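Local structure of putative lipoprotein YerB (Bacillus subtilis, 2PSB) at residues A[80-92]-A[100-113]. The protein is a putative membrane-anchored lipoprotein of unknown function that interacts with the helicase PcrA, an association not essential for cell viability. Numbering follows the deposited sequence.
Sequences GPVRSAREYFVTL and FVHHGWSPGAKKQL
A85 and W105 form a single backbone bridge, their CA atoms 4.4 Å apart, and lead into helices 87-92 and 107-113, whose N-to-C directions differ by 37°. Three backbone hydrogen bonds tie the approach together: H103 N to R83 O, A85 N to G104 O (3.1 Å) and S106 N to A85 O. The last meets its carbonyl almost end-on, whereas the other two donors lie well above their carbonyl planes. The A85 methyl joins the bridge to the apolar packing. Its CB meets the F100 ring at the edge, near the ring plane, 3.4 Å from CE2, and also touches CD2 of the H102 imidazole. The F100 side chain swings anti to its own backbone nitrogen (chi1 -167°), which carries the ring against the first turn of helix 87-92, where V90 CA lies over one face and V90 CG2 touches CE2. The other methyl of V90, CG1, packs 3.8 Å from L113 CD2, the two side chains running past each other in opposite directions. Between the two helices, E87 bends at chi2 to lay its carboxylate against the start of helix 107-113, with OE2 3.0 Å from G108 CA and OE1 3.2 Å from OG of the N-cap residue S106. Q112 stretches back over the E87 chain, its OE1 3.4 Å from E87 CG and its amide plane 67° from the carboxylate; this OE1 is buried without a polar partner. At the far end V82 CG1 presses on the H102 backbone, 3.3 Å from its carbonyl carbon. Strand 99-102, which carries F100, runs parallel to strands 33-37 and 120-122; V36 touches the F100 side chain, Y120 touches L113, and F89 leans on strand 65-71, so the contact packs both helices against this sheet region.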
ATOM      1  N   GLY A  80      -0.910   6.565 -10.154  1.00 29.86           N
ATOM      2  CA  GLY A  80      -0.376   7.757  -9.526  1.00 28.99           C
ATOM      3  C   GLY A  80      -1.456   8.532  -8.802  1.00 27.51           C
ATOM      4  O   GLY A  80      -2.547   8.000  -8.592  1.00 28.26           O
ATOM      5  N   PRO A  81      -1.184   9.787  -8.405  1.00 28.26           N
ATOM      6  CA  PRO A  81       0.116  10.439  -8.627  1.00 28.04           C
ATOM      7  C   PRO A  81       1.228   9.755  -7.840  1.00 29.39           C
ATOM      8  O   PRO A  81       0.994   9.221  -6.752  1.00 30.05           O
ATOM      9  CB  PRO A  81      -0.122  11.877  -8.153  1.00 28.92           C
ATOM     10  CG  PRO A  81      -1.616  12.055  -8.276  1.00 25.33           C
ATOM     11  CD  PRO A  81      -2.156  10.726  -7.824  1.00 28.26           C
ATOM     12  N   VAL A  82       2.436   9.773  -8.390  1.00 29.51           N
ATOM     13  CA  VAL A  82       3.573   9.153  -7.727  1.00 28.98           C
ATOM     14  C   VAL A  82       4.195  10.143  -6.769  1.00 28.36           C
ATOM     15  O   VAL A  82       4.185  11.346  -7.016  1.00 27.41           O
ATOM     16  CB  VAL A  82       4.622   8.692  -8.750  1.00 29.37           C
ATOM     17  CG1 VAL A  82       5.663   7.799  -8.075  1.00 25.46           C
ATOM     18  CG2 VAL A  82       3.932   7.963  -9.879  1.00 23.57           C
ATOM     19  N   ARG A  83       4.736   9.633  -5.670  1.00 30.49           N
ATOM     20  CA  ARG A  83       5.335  10.483  -4.655  1.00 30.93           C
ATOM     21  C   ARG A  83       6.668   9.957  -4.137  1.00 31.20           C
ATOM     22  O   ARG A  83       7.144   8.899  -4.545  1.00 29.96           O
ATOM     23  CB  ARG A  83       4.371  10.645  -3.472  1.00 33.67           C
ATOM     24  CG  ARG A  83       3.768  12.031  -3.323  1.00 38.33           C
ATOM     25  CD  ARG A  83       4.837  13.051  -3.003  1.00 44.04           C
ATOM     26  NE  ARG A  83       4.297  14.385  -2.770  1.00 48.83           N
ATOM     27  CZ  ARG A  83       5.025  15.407  -2.336  1.00 51.36           C
ATOM     28  NH1 ARG A  83       6.318  15.238  -2.093  1.00 52.45           N
ATOM     29  NH2 ARG A  83       4.469  16.596  -2.139  1.00 53.01           N
ATOM     30  N   SER A  84       7.249  10.721  -3.219  1.00 30.88           N
ATOM     31  CA  SER A  84       8.539  10.408  -2.606  1.00 31.97           C
ATOM     32  C   SER A  84       8.607   9.099  -1.843  1.00 32.55           C
ATOM     33  O   SER A  84       7.637   8.674  -1.231  1.00 34.95           O
ATOM     34  CB  SER A  84       8.947  11.540  -1.667  1.00 29.98           C
ATOM     35  OG  SER A  84       9.216  12.709  -2.405  1.00 35.41           O
ATOM     36  N   ALA A  85       9.782   8.478  -1.863  1.00 34.20           N
ATOM     37  CA  ALA A  85       9.999   7.215  -1.176  1.00 33.76           C
ATOM     38  C   ALA A  85      10.501   7.434   0.246  1.00 35.74           C
ATOM     39  O   ALA A  85      11.195   8.413   0.527  1.00 34.61           O
ATOM     40  CB  ALA A  85      11.001   6.371  -1.953  1.00 34.12           C
ATOM     41  N   ARG A  86      10.136   6.514   1.136  1.00 37.13           N
ATOM     42  CA  ARG A  86      10.542   6.557   2.536  1.00 37.54           C
ATOM     43  C   ARG A  86      11.129   5.201   2.865  1.00 38.90           C
ATOM     44  O   ARG A  86      10.787   4.216   2.221  1.00 40.79           O
ATOM     45  CB  ARG A  86       9.334   6.859   3.434  1.00 37.59           C
ATOM     46  CG  ARG A  86       8.823   8.284   3.309  1.00 38.42           C
ATOM     47  CD  ARG A  86       9.879   9.271   3.788  1.00 41.74           C
ATOM     48  NE  ARG A  86       9.986  10.431   2.904  1.00 46.47           N
ATOM     49  CZ  ARG A  86       9.080  11.399   2.825  1.00 47.07           C
ATOM     50  NH1 ARG A  86       7.991  11.356   3.582  1.00 48.29           N
ATOM     51  NH2 ARG A  86       9.261  12.402   1.982  1.00 47.35           N
ATOM     52  N   GLU A  87      12.023   5.150   3.849  1.00 36.80           N
ATOM     53  CA  GLU A  87      12.644   3.896   4.234  1.00 36.46           C
ATOM     54  C   GLU A  87      11.639   2.781   4.455  1.00 35.22           C
ATOM     55  O   GLU A  87      11.749   1.724   3.832  1.00 35.11           O
ATOM     56  CB  GLU A  87      13.494   4.066   5.498  1.00 38.82           C
ATOM     57  CG  GLU A  87      14.843   4.704   5.246  1.00 43.72           C
ATOM     58  CD  GLU A  87      14.927   6.128   5.746  1.00 47.76           C
ATOM     59  OE1 GLU A  87      14.010   6.927   5.447  1.00 48.17           O
ATOM     60  OE2 GLU A  87      15.926   6.450   6.428  1.00 50.12           O
ATOM     61  N   TYR A  88      10.664   3.009   5.333  1.00 32.20           N
ATOM     62  CA  TYR A  88       9.665   1.990   5.607  1.00 30.08           C
ATOM     63  C   TYR A  88       8.971   1.472   4.346  1.00 30.21           C
ATOM     64  O   TYR A  88       8.549   0.321   4.310  1.00 30.84           O
ATOM     65  CB  TYR A  88       8.625   2.467   6.640  1.00 28.52           C
ATOM     66  CG  TYR A  88       8.250   3.928   6.583  1.00 28.18           C
ATOM     67  CD1 TYR A  88       9.007   4.891   7.261  1.00 29.58           C
ATOM     68  CD2 TYR A  88       7.121   4.348   5.891  1.00 27.19           C
ATOM     69  CE1 TYR A  88       8.638   6.230   7.256  1.00 28.36           C
ATOM     70  CE2 TYR A  88       6.746   5.689   5.876  1.00 27.83           C
ATOM     71  CZ  TYR A  88       7.509   6.624   6.567  1.00 29.55           C
ATOM     72  OH  TYR A  88       7.139   7.953   6.587  1.00 26.98           O
ATOM     73  N   PHE A  89       8.853   2.303   3.316  1.00 28.38           N
ATOM     74  CA  PHE A  89       8.229   1.841   2.076  1.00 29.18           C
ATOM     75  C   PHE A  89       9.171   0.918   1.291  1.00 28.86           C
ATOM     76  O   PHE A  89       8.740  -0.055   0.671  1.00 31.09           O
ATOM     77  CB  PHE A  89       7.797   3.032   1.206  1.00 29.36           C
ATOM     78  CG  PHE A  89       6.555   3.718   1.703  1.00 28.44           C
ATOM     79  CD1 PHE A  89       5.396   2.985   1.947  1.00 28.05           C
ATOM     80  CD2 PHE A  89       6.538   5.095   1.928  1.00 29.30           C
ATOM     81  CE1 PHE A  89       4.233   3.607   2.412  1.00 28.88           C
ATOM     82  CE2 PHE A  89       5.388   5.730   2.389  1.00 28.15           C
ATOM     83  CZ  PHE A  89       4.229   4.981   2.631  1.00 29.55           C
ATOM     84  N   VAL A  90      10.462   1.220   1.318  1.00 27.34           N
ATOM     85  CA  VAL A  90      11.429   0.379   0.623  1.00 27.93           C
ATOM     86  C   VAL A  90      11.371  -0.998   1.269  1.00 28.15           C
ATOM     87  O   VAL A  90      11.320  -2.021   0.589  1.00 28.93           O
ATOM     88  CB  VAL A  90      12.866   0.931   0.753  1.00 26.77           C
ATOM     89  CG1 VAL A  90      13.853  -0.048   0.138  1.00 25.74           C
ATOM     90  CG2 VAL A  90      12.970   2.280   0.073  1.00 26.35           C
ATOM     91  N   THR A  91      11.349  -1.003   2.595  1.00 28.25           N
ATOM     92  CA  THR A  91      11.297  -2.232   3.378  1.00 28.14           C
ATOM     93  C   THR A  91      10.029  -3.047   3.079  1.00 28.67           C
ATOM     94  O   THR A  91      10.074  -4.270   2.972  1.00 29.03           O
ATOM     95  CB  THR A  91      11.340  -1.900   4.887  1.00 29.28           C
ATOM     96  OG1 THR A  91      12.510  -1.118   5.163  1.00 30.92           O
ATOM     97  CG2 THR A  91      11.370  -3.164   5.725  1.00 26.49           C
ATOM     98  N   LEU A  92       8.905  -2.352   2.956  1.00 27.01           N
ATOM     99  CA  LEU A  92       7.630  -2.998   2.682  1.00 27.58           C
ATOM    100  C   LEU A  92       7.617  -3.571   1.268  1.00 25.45           C
ATOM    101  O   LEU A  92       7.160  -4.687   1.049  1.00 24.35           O
ATOM    102  CB  LEU A  92       6.490  -1.988   2.860  1.00 27.44           C
ATOM    103  CG  LEU A  92       6.291  -1.476   4.293  1.00 27.29           C
ATOM    104  CD1 LEU A  92       5.317  -0.304   4.300  1.00 25.66           C
ATOM    105  CD2 LEU A  92       5.789  -2.611   5.162  1.00 26.14           C
ATOM    106  N   PHE A 100      10.483  -1.261  -7.281  1.00 28.90           N
ATOM    107  CA  PHE A 100      10.092  -0.089  -6.511  1.00 28.65           C
ATOM    108  C   PHE A 100       9.962   1.175  -7.352  1.00 29.37           C
ATOM    109  O   PHE A 100      10.954   1.722  -7.829  1.00 28.09           O
ATOM    110  CB  PHE A 100      11.118   0.133  -5.404  1.00 28.92           C
ATOM    111  CG  PHE A 100      10.683   1.106  -4.355  1.00 30.74           C
ATOM    112  CD1 PHE A 100       9.601   0.812  -3.519  1.00 28.11           C
ATOM    113  CD2 PHE A 100      11.373   2.297  -4.166  1.00 30.08           C
ATOM    114  CE1 PHE A 100       9.214   1.693  -2.503  1.00 26.59           C
ATOM    115  CE2 PHE A 100      10.993   3.192  -3.143  1.00 29.94           C
ATOM    116  CZ  PHE A 100       9.911   2.885  -2.312  1.00 27.20           C
ATOM    117  N   VAL A 101       8.732   1.644  -7.522  1.00 27.13           N
ATOM    118  CA  VAL A 101       8.492   2.839  -8.307  1.00 28.53           C
ATOM    119  C   VAL A 101       8.165   4.001  -7.377  1.00 30.93           C
ATOM    120  O   VAL A 101       7.377   3.850  -6.438  1.00 30.76           O
ATOM    121  CB  VAL A 101       7.343   2.618  -9.295  1.00 26.81           C
ATOM    122  CG1 VAL A 101       7.185   3.842 -10.204  1.00 23.34           C
ATOM    123  CG2 VAL A 101       7.623   1.378 -10.117  1.00 23.83           C
ATOM    124  N   HIS A 102       8.786   5.148  -7.633  1.00 31.69           N
ATOM    125  CA  HIS A 102       8.572   6.326  -6.804  1.00 34.70           C
ATOM    126  C   HIS A 102       8.954   7.610  -7.523  1.00 35.99           C
ATOM    127  O   HIS A 102       9.139   7.629  -8.740  1.00 36.47           O
ATOM    128  CB  HIS A 102       9.394   6.219  -5.520  1.00 36.77           C
ATOM    129  CG  HIS A 102      10.869   6.152  -5.758  1.00 37.43           C
ATOM    130  ND1 HIS A 102      11.455   5.148  -6.497  1.00 37.07           N
ATOM    131  CD2 HIS A 102      11.873   6.968  -5.367  1.00 39.55           C
ATOM    132  CE1 HIS A 102      12.761   5.349  -6.552  1.00 39.08           C
ATOM    133  NE2 HIS A 102      13.040   6.446  -5.873  1.00 40.48           N
ATOM    134  N   HIS A 103       9.073   8.687  -6.757  1.00 37.12           N
ATOM    135  CA  HIS A 103       9.440   9.972  -7.323  1.00 37.88           C
ATOM    136  C   HIS A 103       9.959  10.874  -6.217  1.00 39.93           C
ATOM    137  O   HIS A 103       9.186  11.533  -5.510  1.00 36.89           O
ATOM    138  CB  HIS A 103       8.238  10.613  -8.012  1.00 37.63           C
ATOM    139  CG  HIS A 103       8.610  11.687  -8.988  1.00 38.92           C
ATOM    140  ND1 HIS A 103       7.724  12.194  -9.912  1.00 37.56           N
ATOM    141  CD2 HIS A 103       9.784  12.329  -9.204  1.00 39.31           C
ATOM    142  CE1 HIS A 103       8.335  13.096 -10.658  1.00 39.77           C
ATOM    143  NE2 HIS A 103       9.586  13.197 -10.249  1.00 39.54           N
ATOM    144  N   GLY A 104      11.281  10.900  -6.085  1.00 41.67           N
ATOM    145  CA  GLY A 104      11.912  11.686  -5.047  1.00 43.00           C
ATOM    146  C   GLY A 104      12.140  10.748  -3.885  1.00 45.14           C
ATOM    147  O   GLY A 104      11.754   9.577  -3.948  1.00 45.41           O
ATOM    148  N   TRP A 105      12.754  11.247  -2.822  1.00 46.81           N
ATOM    149  CA  TRP A 105      13.027  10.419  -1.657  1.00 49.03           C
ATOM    150  C   TRP A 105      13.596  11.203  -0.481  1.00 48.60           C
ATOM    151  O   TRP A 105      13.988  12.362  -0.612  1.00 47.92           O
ATOM    152  CB  TRP A 105      14.009   9.294  -2.022  1.00 50.06           C
ATOM    153  CG  TRP A 105      15.186   9.728  -2.869  1.00 52.27           C
ATOM    154  CD1 TRP A 105      15.768  10.964  -2.908  1.00 52.55           C
ATOM    155  CD2 TRP A 105      15.936   8.906  -3.778  1.00 53.44           C
ATOM    156  NE1 TRP A 105      16.831  10.965  -3.786  1.00 52.55           N
ATOM    157  CE2 TRP A 105      16.954   9.717  -4.334  1.00 53.50           C
ATOM    158  CE3 TRP A 105      15.842   7.566  -4.181  1.00 54.50           C
ATOM    159  CZ2 TRP A 105      17.876   9.227  -5.265  1.00 54.79           C
ATOM    160  CZ3 TRP A 105      16.763   7.079  -5.110  1.00 55.40           C
ATOM    161  CH2 TRP A 105      17.763   7.911  -5.643  1.00 55.31           C
ATOM    162  N   SER A 106      13.625  10.557   0.677  1.00 48.63           N
ATOM    163  CA  SER A 106      14.184  11.172   1.865  1.00 49.78           C
ATOM    164  C   SER A 106      15.660  10.773   1.863  1.00 50.74           C
ATOM    165  O   SER A 106      16.058   9.855   1.150  1.00 50.47           O
ATOM    166  CB  SER A 106      13.498  10.637   3.127  1.00 45.64           C
ATOM    167  OG  SER A 106      13.702   9.244   3.271  1.00 43.46           O
ATOM    168  N   PRO A 107      16.491  11.469   2.647  1.00 52.09           N
ATOM    169  CA  PRO A 107      17.916  11.140   2.698  1.00 53.11           C
ATOM    170  C   PRO A 107      18.160   9.651   2.943  1.00 53.50           C
ATOM    171  O   PRO A 107      18.902   8.997   2.200  1.00 52.48           O
ATOM    172  CB  PRO A 107      18.417  12.010   3.844  1.00 53.08           C
ATOM    173  CG  PRO A 107      17.594  13.253   3.669  1.00 53.03           C
ATOM    174  CD  PRO A 107      16.205  12.684   3.429  1.00 53.44           C
ATOM    175  N   GLY A 108      17.526   9.125   3.988  1.00 53.38           N
ATOM    176  CA  GLY A 108      17.677   7.723   4.322  1.00 51.63           C
ATOM    177  C   GLY A 108      17.340   6.830   3.147  1.00 51.32           C
ATOM    178  O   GLY A 108      18.119   5.949   2.790  1.00 50.98           O
ATOM    179  N   ALA A 109      16.179   7.064   2.543  1.00 50.42           N
ATOM    180  CA  ALA A 109      15.729   6.280   1.400  1.00 49.01           C
ATOM    181  C   ALA A 109      16.721   6.316   0.242  1.00 48.21           C
ATOM    182  O   ALA A 109      16.913   5.320  -0.448  1.00 47.10           O
ATOM    183  CB  ALA A 109      14.376   6.780   0.927  1.00 46.46           C
ATOM    184  N   LYS A 110      17.342   7.470   0.027  1.00 49.24           N
ATOM    185  CA  LYS A 110      18.304   7.625  -1.055  1.00 49.41           C
ATOM    186  C   LYS A 110      19.475   6.672  -0.878  1.00 49.44           C
ATOM    187  O   LYS A 110      19.755   5.851  -1.749  1.00 50.18           O
ATOM    188  CB  LYS A 110      18.830   9.061  -1.108  1.00 50.37           C
ATOM    189  CG  LYS A 110      19.711   9.346  -2.324  1.00 54.09           C
ATOM    190  CD  LYS A 110      20.810  10.348  -2.007  1.00 55.66           C
ATOM    191  CE  LYS A 110      21.762   9.785  -0.944  1.00 57.82           C
ATOM    192  NZ  LYS A 110      22.860  10.726  -0.570  1.00 57.27           N
ATOM    193  N   LYS A 111      20.155   6.782   0.259  1.00 49.03           N
ATOM    194  CA  LYS A 111      21.312   5.941   0.544  1.00 49.59           C
ATOM    195  C   LYS A 111      20.933   4.472   0.489  1.00 48.45           C
ATOM    196  O   LYS A 111      21.668   3.646  -0.049  1.00 47.78           O
ATOM    197  CB  LYS A 111      21.883   6.264   1.930  1.00 51.36           C
ATOM    198  CG  LYS A 111      22.410   7.688   2.094  1.00 52.88           C
ATOM    199  CD  LYS A 111      23.650   7.951   1.232  1.00 54.43           C
ATOM    200  CE  LYS A 111      24.864   7.163   1.708  1.00 52.90           C
ATOM    201  NZ  LYS A 111      25.286   7.558   3.081  1.00 51.28           N
ATOM    202  N   GLN A 112      19.776   4.157   1.054  1.00 47.05           N
ATOM    203  CA  GLN A 112      19.280   2.792   1.092  1.00 46.60           C
ATOM    204  C   GLN A 112      19.211   2.206  -0.312  1.00 44.79           C
ATOM    205  O   GLN A 112      19.794   1.159  -0.590  1.00 45.83           O
ATOM    206  CB  GLN A 112      17.896   2.780   1.747  1.00 48.95           C
ATOM    207  CG  GLN A 112      17.624   1.576   2.626  1.00 52.64           C
ATOM    208  CD  GLN A 112      16.492   1.829   3.604  1.00 54.69           C
ATOM    209  OE1 GLN A 112      15.338   2.012   3.205  1.00 54.29           O
ATOM    210  NE2 GLN A 112      16.819   1.846   4.896  1.00 55.00           N
ATOM    211  N   LEU A 113      18.507   2.895  -1.199  1.00 43.31           N
ATOM    212  CA  LEU A 113      18.350   2.441  -2.571  1.00 42.39           C
ATOM    213  C   LEU A 113      19.629   2.549  -3.406  1.00 42.96           C
ATOM    214  O   LEU A 113      19.838   1.766  -4.335  1.00 42.87           O
ATOM    215  CB  LEU A 113      17.218   3.216  -3.237  1.00 40.61           C
ATOM    216  CG  LEU A 113      15.839   2.901  -2.638  1.00 40.46           C
ATOM    217  CD1 LEU A 113      14.814   3.909  -3.129  1.00 34.07           C
ATOM    218  CD2 LEU A 113      15.434   1.475  -3.009  1.00 38.34           C
TER